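Local structure of UL37 (Suid herpesvirus 1, 4K70) at residues H17-F31 with R55-L68. The protein is an inner tegument protein thought to act in the control of viral trafficking, and is represented here by its N-terminal half. Numbering follows the deposited sequence.
Sequences HAVATVVQSRILEFF and RAYVETGTCEAAVL
E64 drops its side chain among Q24, I27, L28 and F31 of helix 20-32, a knob in a hole of four residues. With CG anti to the carbonyl carbon (chi1 -70°), E64 CG lies 3.7 Å from L28 CD2, and a bend at chi2 then turns the carboxylate over the Q24 amide. The two flat groups stack with planes nearly parallel, E64 OE1 lying 3.6 Å from Q24 NE2, a contact rather than a hydrogen bond. The other oxygen, OE2, accepts from the backbone N of A465, so this buried atom is satisfied from helix 464-481.

Further along, I27 suits the groove beside E64 because its branches part: I27 CG1 meets L68 CD2 at 3.7 Å, CD1 runs on to A65, and CG2 rests by E64 O. F31 brings its ring edge toward the backbone of E64 and L68, while F30 crosses L68 at about a right angle, F30 CD2 to L68 CD1 3.5 Å. Small A56 and A20 admit V23 and T60 closely.

The sharp link between helices 39-60 and 63-78 faces the start of helix 20-32. G61 tolerates positive phi. T60 OG1 donates to A56 O and accepts from T62 OG1; its bond from T62 N makes an ST turn. T62, the N-cap, accepts weakly from A65 N. The H17 ring lies between E59 and R55: H17 ND1 gives E59 OE1 a bent, weak hydrogen bond (2.7 Å, 125°), H17 CE1 sits 3.3 Å from R55 NH1, and buried NE2 has no partner.

This is helical-bundle packing near one end of an elongated molecule, away from the annotated metal sites. I27, F30, F31 and L68 supply apolar contact, H17 and E64 much of the buried surface; the single hydrogen bond across is weak, so shape matters more than polar pairing.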
loop_
_atom_site.group_PDB
_atom_site.type_symbol
_atom_site.label_atom_id
_atom_site.label_comp_id
_atom_site.label_asym_id
_atom_site.label_seq_id
_atom_site.Cartn_x
_atom_site.Cartn_y
_atom_site.Cartn_z
ATOM N N HIS A 17 43.369 20.111 -8.475
ATOM C CA HIS A 17 42.537 21.295 -8.491
ATOM C C HIS A 17 42.965 22.443 -9.386
ATOM O O HIS A 17 42.200 23.344 -9.664
ATOM C CB HIS A 17 42.272 21.744 -7.066
ATOM C CG HIS A 17 41.060 21.102 -6.479
ATOM N ND1 HIS A 17 40.227 21.744 -5.595
ATOM C CD2 HIS A 17 40.521 19.882 -6.685
ATOM C CE1 HIS A 17 39.233 20.940 -5.272
ATOM N NE2 HIS A 17 39.387 19.805 -5.920
ATOM N N ALA A 18 44.198 22.391 -9.856
ATOM C CA ALA A 18 44.672 23.374 -10.808
ATOM C C ALA A 18 44.148 23.030 -12.194
ATOM O O ALA A 18 44.425 23.706 -13.159
ATOM C CB ALA A 18 46.181 23.477 -10.773
ATOM N N VAL A 19 43.386 21.951 -12.276
ATOM C CA VAL A 19 42.795 21.504 -13.519
ATOM C C VAL A 19 41.291 21.310 -13.318
ATOM O O VAL A 19 40.806 20.217 -13.065
ATOM C CB VAL A 19 43.550 20.302 -14.138
ATOM C CG1 VAL A 19 44.453 19.604 -13.138
ATOM C CG2 VAL A 19 42.644 19.351 -14.885
ATOM N N ALA A 20 40.579 22.426 -13.415
ATOM C CA ALA A 20 39.134 22.424 -13.171
ATOM C C ALA A 20 38.371 21.346 -13.947
ATOM O O ALA A 20 37.233 21.020 -13.607
ATOM C CB ALA A 20 38.545 23.805 -13.474
ATOM N N THR A 21 38.995 20.803 -14.989
ATOM C CA THR A 21 38.345 19.807 -15.845
ATOM C C THR A 21 38.224 18.407 -15.222
ATOM O O THR A 21 37.235 17.709 -15.458
ATOM C CB THR A 21 39.023 19.711 -17.230
ATOM O OG1 THR A 21 40.447 19.661 -17.067
ATOM C CG2 THR A 21 38.651 20.918 -18.086
ATOM N N VAL A 22 39.219 17.990 -14.443
ATOM C CA VAL A 22 39.111 16.720 -13.729
ATOM C C VAL A 22 38.032 16.809 -12.642
ATOM O O VAL A 22 37.180 15.921 -12.512
ATOM C CB VAL A 22 40.462 16.281 -13.118
ATOM C CG1 VAL A 22 41.043 17.382 -12.253
ATOM C CG2 VAL A 22 40.295 15.001 -12.320
ATOM N N VAL A 23 38.067 17.900 -11.877
ATOM C CA VAL A 23 37.071 18.164 -10.845
ATOM C C VAL A 23 35.652 18.107 -11.416
ATOM O O VAL A 23 34.733 17.602 -10.769
ATOM C CB VAL A 23 37.299 19.539 -10.192
ATOM C CG1 VAL A 23 36.414 19.695 -8.971
ATOM C CG2 VAL A 23 38.766 19.716 -9.813
ATOM N N GLN A 24 35.481 18.608 -12.638
ATOM C CA GLN A 24 34.163 18.626 -13.274
ATOM C C GLN A 24 33.654 17.235 -13.662
ATOM O O GLN A 24 32.485 16.916 -13.436
ATOM C CB GLN A 24 34.151 19.570 -14.482
ATOM C CG GLN A 24 34.330 21.036 -14.103
ATOM C CD GLN A 24 34.130 21.980 -15.272
ATOM O OE1 GLN A 24 34.688 23.077 -15.299
ATOM N NE2 GLN A 24 33.320 21.562 -16.241
ATOM N N SER A 25 34.525 16.410 -14.237
ATOM C CA SER A 25 34.161 15.035 -14.590
ATOM C C SER A 25 33.686 14.233 -13.380
ATOM O O SER A 25 32.666 13.552 -13.438
ATOM C CB SER A 25 35.337 14.319 -15.260
ATOM O OG SER A 25 35.408 14.642 -16.638
ATOM N N ARG A 26 34.439 14.321 -12.291
ATOM C CA ARG A 26 34.090 13.652 -11.046
ATOM C C ARG A 26 32.729 14.088 -10.517
ATOM O O ARG A 26 31.907 13.255 -10.144
ATOM C CB ARG A 26 35.154 13.948 -9.996
ATOM C CG ARG A 26 36.536 13.581 -10.442
ATOM C CD ARG A 26 36.608 12.100 -10.760
ATOM N NE ARG A 26 37.968 11.694 -11.099
ATOM C CZ ARG A 26 38.332 11.249 -12.296
ATOM N NH1 ARG A 26 37.428 11.139 -13.261
ATOM N NH2 ARG A 26 39.593 10.907 -12.522
ATOM N N ILE A 27 32.508 15.398 -10.460
ATOM C CA ILE A 27 31.244 15.936 -9.969
ATOM C C ILE A 27 30.110 15.507 -10.894
ATOM O O ILE A 27 29.044 15.093 -10.437
ATOM C CB ILE A 27 31.285 17.480 -9.829
ATOM C CG1 ILE A 27 32.301 17.891 -8.765
ATOM C CG2 ILE A 27 29.902 18.023 -9.483
ATOM C CD1 ILE A 27 32.538 19.381 -8.670
ATOM N N LEU A 28 30.358 15.586 -12.198
ATOM C CA LEU A 28 29.374 15.174 -13.193
ATOM C C LEU A 28 29.022 13.699 -13.029
ATOM O O LEU A 28 27.888 13.293 -13.293
ATOM C CB LEU A 28 29.883 15.448 -14.611
ATOM C CG LEU A 28 30.019 16.916 -15.026
ATOM C CD1 LEU A 28 30.712 17.026 -16.378
ATOM C CD2 LEU A 28 28.666 17.621 -15.052
ATOM N N GLU A 29 29.988 12.901 -12.585
ATOM C CA GLU A 29 29.744 11.477 -12.358
ATOM C C GLU A 29 28.818 11.262 -11.167
ATOM O O GLU A 29 27.934 10.399 -11.200
ATOM C CB GLU A 29 31.060 10.727 -12.153
ATOM C CG GLU A 29 31.865 10.565 -13.429
ATOM C CD GLU A 29 33.349 10.398 -13.170
ATOM O OE1 GLU A 29 33.715 9.938 -12.065
ATOM O OE2 GLU A 29 34.146 10.739 -14.074
ATOM N N PHE A 30 29.021 12.052 -10.117
ATOM C CA PHE A 30 28.146 11.989 -8.958
ATOM C C PHE A 30 26.732 12.371 -9.373
ATOM O O PHE A 30 25.763 11.728 -8.966
ATOM C CB PHE A 30 28.656 12.899 -7.849
ATOM C CG PHE A 30 27.735 12.990 -6.669
ATOM C CD1 PHE A 30 27.634 11.943 -5.768
ATOM C CD2 PHE A 30 26.976 14.128 -6.457
ATOM C CE1 PHE A 30 26.783 12.028 -4.674
ATOM C CE2 PHE A 30 26.125 14.221 -5.370
ATOM C CZ PHE A 30 26.030 13.169 -4.473
ATOM N N PHE A 31 26.626 13.406 -10.204
ATOM C CA PHE A 31 25.335 13.855 -10.713
ATOM C C PHE A 31 24.541 12.718 -11.364
ATOM O O PHE A 31 23.311 12.742 -11.377
ATOM C CB PHE A 31 25.516 15.017 -11.702
ATOM C CG PHE A 31 25.856 16.331 -11.049
ATOM C CD1 PHE A 31 25.681 16.511 -9.687
ATOM C CD2 PHE A 31 26.343 17.392 -11.802
ATOM C CE1 PHE A 31 25.989 17.729 -9.079
ATOM C CE2 PHE A 31 26.654 18.615 -11.205
ATOM C CZ PHE A 31 26.476 18.782 -9.844
ATOM N N ARG A 55 35.292 23.340 -1.232
ATOM C CA ARG A 55 36.660 23.611 -1.641
ATOM C C ARG A 55 36.809 23.505 -3.151
ATOM O O ARG A 55 37.601 24.230 -3.754
ATOM C CB ARG A 55 37.651 22.675 -0.951
ATOM C CG ARG A 55 38.747 22.228 -1.895
ATOM C CD ARG A 55 40.130 22.277 -1.258
ATOM N NE ARG A 55 40.466 21.051 -0.536
ATOM C CZ ARG A 55 40.423 19.826 -1.054
ATOM N NH1 ARG A 55 40.036 19.633 -2.311
ATOM N NH2 ARG A 55 40.760 18.783 -0.305
ATOM N N ALA A 56 36.051 22.607 -3.766
ATOM C CA ALA A 56 36.074 22.502 -5.220
ATOM C C ALA A 56 35.645 23.818 -5.899
ATOM O O ALA A 56 36.226 24.225 -6.909
ATOM C CB ALA A 56 35.205 21.350 -5.689
ATOM N N TYR A 57 34.634 24.482 -5.347
ATOM C CA TYR A 57 34.152 25.725 -5.936
ATOM C C TYR A 57 35.156 26.848 -5.710
ATOM O O TYR A 57 35.424 27.632 -6.613
ATOM C CB TYR A 57 32.784 26.120 -5.374
ATOM C CG TYR A 57 32.321 27.476 -5.866
ATOM C CD1 TYR A 57 31.965 27.668 -7.197
ATOM C CD2 TYR A 57 32.247 28.559 -5.005
ATOM C CE1 TYR A 57 31.550 28.902 -7.659
ATOM C CE2 TYR A 57 31.831 29.805 -5.457
ATOM C CZ TYR A 57 31.487 29.973 -6.785
ATOM O OH TYR A 57 31.074 31.210 -7.244
ATOM N N VAL A 58 35.694 26.918 -4.498
ATOM C CA VAL A 58 36.724 27.893 -4.156
ATOM C C VAL A 58 37.904 27.860 -5.138
ATOM O O VAL A 58 38.391 28.906 -5.564
ATOM C CB VAL A 58 37.243 27.684 -2.717
ATOM C CG1 VAL A 58 38.547 28.416 -2.513
ATOM C CG2 VAL A 58 36.219 28.166 -1.699
ATOM N N GLU A 59 38.346 26.665 -5.516
ATOM C CA GLU A 59 39.561 26.535 -6.320
ATOM C C GLU A 59 39.337 26.510 -7.840
ATOM O O GLU A 59 40.236 26.845 -8.606
ATOM C CB GLU A 59 40.387 25.331 -5.846
ATOM C CG GLU A 59 40.818 25.472 -4.379
ATOM C CD GLU A 59 41.749 24.373 -3.896
ATOM O OE1 GLU A 59 42.045 23.441 -4.674
ATOM O OE2 GLU A 59 42.186 24.444 -2.723
ATOM N N THR A 60 38.146 26.125 -8.279
ATOM C CA THR A 60 37.880 26.040 -9.712
ATOM C C THR A 60 36.826 27.049 -10.133
ATOM O O THR A 60 36.724 27.394 -11.313
ATOM C CB THR A 60 37.414 24.639 -10.135
ATOM O OG1 THR A 60 36.040 24.462 -9.765
ATOM C CG2 THR A 60 38.271 23.562 -9.475
ATOM N N GLY A 61 36.037 27.512 -9.166
ATOM C CA GLY A 61 34.985 28.477 -9.443
ATOM C C GLY A 61 33.955 27.971 -10.432
ATOM O O GLY A 61 33.215 28.749 -11.028
ATOM N N THR A 62 33.892 26.658 -10.607
ATOM C CA THR A 62 33.022 26.095 -11.627
ATOM C C THR A 62 31.564 25.996 -11.187
ATOM O O THR A 62 31.242 25.974 -9.991
ATOM C CB THR A 62 33.485 24.709 -12.078
ATOM O OG1 THR A 62 33.361 23.795 -10.983
ATOM C CG2 THR A 62 34.931 24.758 -12.548
ATOM N N CYS A 63 30.699 25.932 -12.191
ATOM C CA CYS A 63 29.260 25.887 -12.020
ATOM C C CYS A 63 28.834 24.543 -11.430
ATOM O O CYS A 63 27.944 24.483 -10.580
ATOM C CB CYS A 63 28.600 26.118 -13.382
ATOM S SG CYS A 63 26.821 25.978 -13.402
ATOM N N GLU A 64 29.477 23.473 -11.891
ATOM C CA GLU A 64 29.271 22.131 -11.349
ATOM C C GLU A 64 29.543 22.090 -9.846
ATOM O O GLU A 64 28.746 21.555 -9.076
ATOM C CB GLU A 64 30.169 21.115 -12.067
ATOM C CG GLU A 64 29.774 20.836 -13.518
ATOM C CD GLU A 64 29.915 22.058 -14.420
ATOM O OE1 GLU A 64 30.723 22.948 -14.087
ATOM O OE2 GLU A 64 29.219 22.131 -15.454
ATOM N N ALA A 65 30.669 22.666 -9.436
ATOM C CA ALA A 65 31.042 22.725 -8.025
ATOM C C ALA A 65 30.049 23.532 -7.200
ATOM O O ALA A 65 29.761 23.192 -6.052
ATOM C CB ALA A 65 32.447 23.307 -7.861
ATOM N N ALA A 66 29.539 24.612 -7.787
ATOM C CA ALA A 66 28.595 25.476 -7.096
ATOM C C ALA A 66 27.315 24.695 -6.824
ATOM O O ALA A 66 26.812 24.671 -5.696
ATOM C CB ALA A 66 28.296 26.702 -7.939
ATOM N N VAL A 67 26.804 24.065 -7.876
ATOM C CA VAL A 67 25.588 23.254 -7.813
ATOM C C VAL A 67 25.721 22.101 -6.824
ATOM O O VAL A 67 24.840 21.880 -5.978
ATOM C CB VAL A 67 25.229 22.691 -9.204
ATOM C CG1 VAL A 67 24.136 21.622 -9.100
ATOM C CG2 VAL A 67 24.797 23.818 -10.132
ATOM N N LEU A 68 26.829 21.375 -6.927
ATOM C CA LEU A 68 27.095 20.276 -6.011
ATOM C C LEU A 68 27.019 20.757 -4.563
ATOM O O LEU A 68 26.217 20.251 -3.779
ATOM C CB LEU A 68 28.462 19.648 -6.294
ATOM C CG LEU A 68 28.946 18.551 -5.338
ATOM C CD1 LEU A 68 28.072 17.299 -5.449
ATOM C CD2 LEU A 68 30.402 18.216 -5.611
#